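Local coordinates for protein malate dehydrogenase (Picrophilus torridus, PDB 4BGV) that probably catalyses the reversible, NAD-dependent oxidation of malate to oxaloacetate in the tricarboxylic acid cycle, at residues 174-177 against 183-186; 197-200 against 206-209. All coordinates share one frame; numbering follows the deposited sequence. Where two conformers were deposited one is given.

Contact 1. Residues 174-177 against 183-186; sequences AFVI and DMVP
Val176 CG1 lies against both Met184 and Pro186, and this methyl is the apolar centre on one face of the strand pair. It sits 4.0 Å from Pro186 CB, and the two side chains meet at a slant. From the other end Met184 reaches it: with CG anti to the backbone N (chi1 -169°) and a bend at chi3, SD and CE curl back alongside the valine, SD 4.1 Å from Val176 CG1. With an alanine at Met184 the thioether is gone, and Val176 CG1 would probably lose the sulfur and methyl that lie along it, opening a gap between Val176 and Thr214 of helix 204-215. Phe157 of helix 150-165 and Val211 of helix 204-215 also cover this face. On the other face, Ile177 CG1 lies 4.0 Å from Val185 CB, and Trp301 of helix 295-321 packs on both residues.

The two strands form an antiparallel beta hairpin of the alpha/beta C-terminal domain. Its connecting loop carries His180, by similarity with relatives the proton acceptor.

Ile177 and Val185 are the hydrogen-bonded pair. Ile177 N gives a nearly straight bond (174°) to Val185 O at 2.9 Å; Val185 N returns 2.8 Å to Ile177 O with more bend. Val176 and Pro186 form the next, non-hydrogen-bonded pair and meet through their carbons. There Pro186 CA comes 3.3 Å from Phe175 O in a CA-H...O contact. At the polar edge the carboxylate of Asp183 is held outside the pair: its OD2 bonds Ser307 OG, while the backbone O of Asp183 bonds Ser304 OG, both on helix 295-321.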
loop_
_atom_site.group_PDB
_atom_site.type_symbol
_atom_site.label_atom_id
_atom_site.label_comp_id
_atom_site.label_asym_id
_atom_site.label_seq_id
_atom_site.Cartn_x
_atom_site.Cartn_y
_atom_site.Cartn_z
ATOM N N ALA A 174 -22.810 1.425 -5.267
ATOM C CA ALA A 174 -23.729 2.011 -6.236
ATOM C C ALA A 174 -23.855 1.086 -7.441
ATOM O O ALA A 174 -22.864 0.791 -8.106
ATOM C CB ALA A 174 -23.223 3.382 -6.667
ATOM N N PHE A 175 -25.075 0.635 -7.710
ATOM C CA PHE A 175 -25.313 -0.405 -8.704
ATOM C C PHE A 175 -25.754 0.200 -10.032
ATOM O O PHE A 175 -26.840 0.772 -10.128
ATOM C CB PHE A 175 -26.388 -1.371 -8.183
ATOM C CG PHE A 175 -26.462 -2.658 -8.947
ATOM C CD1 PHE A 175 -27.213 -2.747 -10.096
ATOM C CD2 PHE A 175 -25.757 -3.764 -8.525
ATOM C CE1 PHE A 175 -27.290 -3.917 -10.806
ATOM C CE2 PHE A 175 -25.825 -4.946 -9.235
ATOM C CZ PHE A 175 -26.591 -5.019 -10.377
ATOM N N VAL A 176 -24.908 0.076 -11.050
ATOM C CA VAL A 176 -25.275 0.526 -12.389
ATOM C C VAL A 176 -24.916 -0.498 -13.456
ATOM O O VAL A 176 -23.862 -1.136 -13.398
ATOM C CB VAL A 176 -24.591 1.854 -12.744
ATOM C CG1 VAL A 176 -25.243 3.008 -11.972
ATOM C CG2 VAL A 176 -23.105 1.780 -12.460
ATOM N N ILE A 177 -25.794 -0.655 -14.435
ATOM C CA ILE A 177 -25.478 -1.479 -15.594
ATOM C C ILE A 177 -25.753 -0.680 -16.874
ATOM O O ILE A 177 -26.153 0.486 -16.819
ATOM C CB ILE A 177 -26.274 -2.824 -15.595
ATOM C CG1 ILE A 177 -27.787 -2.581 -15.641
ATOM C CG2 ILE A 177 -25.911 -3.674 -14.369
ATOM C CD1 ILE A 177 -28.606 -3.895 -15.739
ATOM N N ASP A 183 -27.999 5.875 -21.510
ATOM C CA ASP A 183 -27.938 4.415 -21.617
ATOM C C ASP A 183 -27.611 3.718 -20.292
ATOM O O ASP A 183 -27.640 2.482 -20.214
ATOM C CB ASP A 183 -26.937 3.976 -22.685
ATOM C CG ASP A 183 -27.447 4.218 -24.105
ATOM O OD1 ASP A 183 -28.674 4.348 -24.285
ATOM O OD2 ASP A 183 -26.612 4.259 -25.038
ATOM N N MET A 184 -27.260 4.503 -19.272
ATOM C CA MET A 184 -26.931 3.952 -17.958
ATOM C C MET A 184 -28.216 3.532 -17.270
ATOM O O MET A 184 -29.241 4.201 -17.398
ATOM C CB MET A 184 -26.233 5.006 -17.097
ATOM C CG MET A 184 -25.614 4.488 -15.801
ATOM S SD MET A 184 -24.989 5.889 -14.813
ATOM C CE MET A 184 -26.469 6.392 -13.937
ATOM N N VAL A 185 -28.166 2.424 -16.536
ATOM C CA VAL A 185 -29.344 1.947 -15.820
ATOM C C VAL A 185 -28.962 1.671 -14.369
ATOM O O VAL A 185 -28.354 0.645 -14.058
ATOM C CB VAL A 185 -29.923 0.656 -16.435
ATOM C CG1 VAL A 185 -31.186 0.224 -15.666
ATOM C CG2 VAL A 185 -30.238 0.856 -17.916
ATOM N N PRO A 186 -29.305 2.601 -13.472
ATOM C CA PRO A 186 -29.017 2.356 -12.058
ATOM C C PRO A 186 -30.057 1.411 -11.464
ATOM O O PRO A 186 -31.206 1.428 -11.913
ATOM C CB PRO A 186 -29.186 3.745 -11.434
ATOM C CG PRO A 186 -30.251 4.396 -12.290
ATOM C CD PRO A 186 -30.053 3.857 -13.692
#

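Contact 2. Residues 197-200 against 206-209; sequences PIED and KIDE
Ile207 meets Ile198 and Glu199 through its CD1 methyl, and its torsions put it there: CG1 stands beside the backbone N, anti to the carbonyl carbon (chi1 -67°), and chi2 near 168° straightens the branch, so that CD1 ends against 197-200. On the opposing side Glu199 CG also stands anti to the carbonyl carbon, and its chain crosses Ile207 at about a right angle.

Ile207 CD1 comes to rest over the backbone of the turn, 3.9 Å from Glu199 CA and 3.7 Å from Ile198 O, with Glu199 CG 4.1 Å from the same methyl. Ile198 CG2 faces it too, the two isoleucine side chains running past each other in opposite directions. The 3.5 Å between Ile198 CG2 and Ile207 CD1 is tighter than usual, but Ile198 was modelled in two conformers, so that closeness is doubtful. No hydrogen bond joins the segments; the contact is van der Waals packing, mainly carbon on carbon.

What shapes the receiving surface is a beta turn, closed by Asp200 N donating to Pro197 O at 3.0 Å, with Ile198 and Glu199 at its two middle positions. Beyond CG the chain of Glu199 leads off from Ile207, and OE2 forms a salt bridge with Arg204, which also pairs with Asp208 through OD1. One residue therefore bridges the acids of turn and helix, and charged groups lie beside an apolar contact.

The turn leads out of strand 196-197 and the helix is 204-215, so the chain folds back on itself here. Ile188 of strand 184-193 touches Ile198, Glu199 and Ile207 alike, Leu161 and Leu165 of helix 150-165 pack on Ile198, and Tyr190 of a second subunit lies against Pro197 and Asp200.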
loop_
_atom_site.group_PDB
_atom_site.type_symbol
_atom_site.label_atom_id
_atom_site.label_comp_id
_atom_site.label_asym_id
_atom_site.label_seq_id
_atom_site.Cartn_x
_atom_site.Cartn_y
_atom_site.Cartn_z
ATOM N N PRO A 197 -30.070 0.345 2.495
ATOM C CA PRO A 197 -30.431 0.908 1.186
ATOM C C PRO A 197 -30.407 2.423 1.195
ATOM O O PRO A 197 -30.783 3.066 2.186
ATOM C CB PRO A 197 -31.859 0.382 0.956
ATOM C CG PRO A 197 -31.904 -0.875 1.760
ATOM C CD PRO A 197 -31.122 -0.557 3.003
ATOM N N ILE A 198 -29.932 3.003 0.099
ATOM C CA ILE A 198 -29.836 4.445 -0.013
ATOM C C ILE A 198 -31.221 5.110 0.054
ATOM O O ILE A 198 -31.357 6.262 0.474
ATOM C CB ILE A 198 -29.086 4.816 -1.313
ATOM C CG1 ILE A 198 -28.050 5.900 -1.049
ATOM C CG2 ILE A 198 -30.037 5.136 -2.449
ATOM C CD1 ILE A 198 -26.768 5.332 -0.494
ATOM N N GLU A 199 -32.253 4.376 -0.361
ATOM C CA GLU A 199 -33.613 4.912 -0.291
ATOM C C GLU A 199 -34.089 5.146 1.133
ATOM O O GLU A 199 -35.036 5.903 1.344
ATOM C CB GLU A 199 -34.614 4.006 -1.014
ATOM C CG GLU A 199 -34.593 4.171 -2.513
ATOM C CD GLU A 199 -35.243 3.007 -3.241
ATOM O OE1 GLU A 199 -34.827 1.842 -3.021
ATOM O OE2 GLU A 199 -36.167 3.258 -4.041
ATOM N N ASP A 200 -33.463 4.469 2.097
ATOM C CA ASP A 200 -33.743 4.690 3.510
ATOM C C ASP A 200 -32.951 5.862 4.075
ATOM O O ASP A 200 -33.195 6.275 5.198
ATOM C CB ASP A 200 -33.396 3.451 4.343
ATOM C CG ASP A 200 -34.253 2.255 3.993
ATOM O OD1 ASP A 200 -35.259 2.434 3.280
ATOM O OD2 ASP A 200 -33.915 1.136 4.426
ATOM N N LYS A 206 -33.130 13.813 -4.005
ATOM C CA LYS A 206 -31.673 13.886 -3.939
ATOM C C LYS A 206 -31.027 12.727 -4.689
ATOM O O LYS A 206 -29.992 12.901 -5.352
ATOM C CB LYS A 206 -31.191 13.919 -2.485
ATOM C CG LYS A 206 -29.686 14.053 -2.353
ATOM C CD LYS A 206 -29.161 15.298 -3.087
ATOM C CE LYS A 206 -29.701 16.590 -2.481
ATOM N NZ LYS A 206 -29.083 17.795 -3.140
ATOM N N ILE A 207 -31.623 11.541 -4.585
ATOM C CA ILE A 207 -31.102 10.372 -5.291
ATOM C C ILE A 207 -31.210 10.598 -6.800
ATOM O O ILE A 207 -30.281 10.296 -7.546
ATOM C CB ILE A 207 -31.830 9.075 -4.875
ATOM C CG1 ILE A 207 -31.511 8.742 -3.405
ATOM C CG2 ILE A 207 -31.433 7.894 -5.776
ATOM C CD1 ILE A 207 -32.410 7.643 -2.806
ATOM N N ASP A 208 -32.338 11.150 -7.248
ATOM C CA ASP A 208 -32.484 11.442 -8.669
ATOM C C ASP A 208 -31.425 12.441 -9.145
ATOM O O ASP A 208 -30.908 12.319 -10.257
ATOM C CB ASP A 208 -33.895 11.947 -8.989
ATOM C CG ASP A 208 -34.940 10.856 -8.849
ATOM O OD1 ASP A 208 -34.551 9.672 -8.760
ATOM O OD2 ASP A 208 -36.144 11.176 -8.842
ATOM N N GLU A 209 -31.110 13.430 -8.312
ATOM C CA GLU A 209 -30.080 14.415 -8.642
ATOM C C GLU A 209 -28.727 13.748 -8.831
ATOM O O GLU A 209 -27.973 14.071 -9.753
ATOM C CB GLU A 209 -29.969 15.467 -7.534
ATOM C CG GLU A 209 -31.179 16.368 -7.388
ATOM C CD GLU A 209 -31.033 17.360 -6.239
ATOM O OE1 GLU A 209 -30.005 17.310 -5.534
ATOM O OE2 GLU A 209 -31.940 18.193 -6.040
#

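How the contacts relate
Contact 1 closes before contact 2 opens along the chain, and their centres are 14 Å apart with the nearest atoms about 7 Å from each other, so they do not touch. Strand 184-193 connects them: it starts in contact 1 and carries Ile188, which packs on all three touching residues of contact 2. Helix 150-165 packs on both, and helix 204-215, which supplies 206-209 to contact 2, also covers Met184 and Pro186 of contact 1. Only contact 1 is near the active site: the side chain of Met184 is about 6 Å from that of His180 and that of Asp183 about 5 Å from that of Arg93, a substrate-binding residue by similarity.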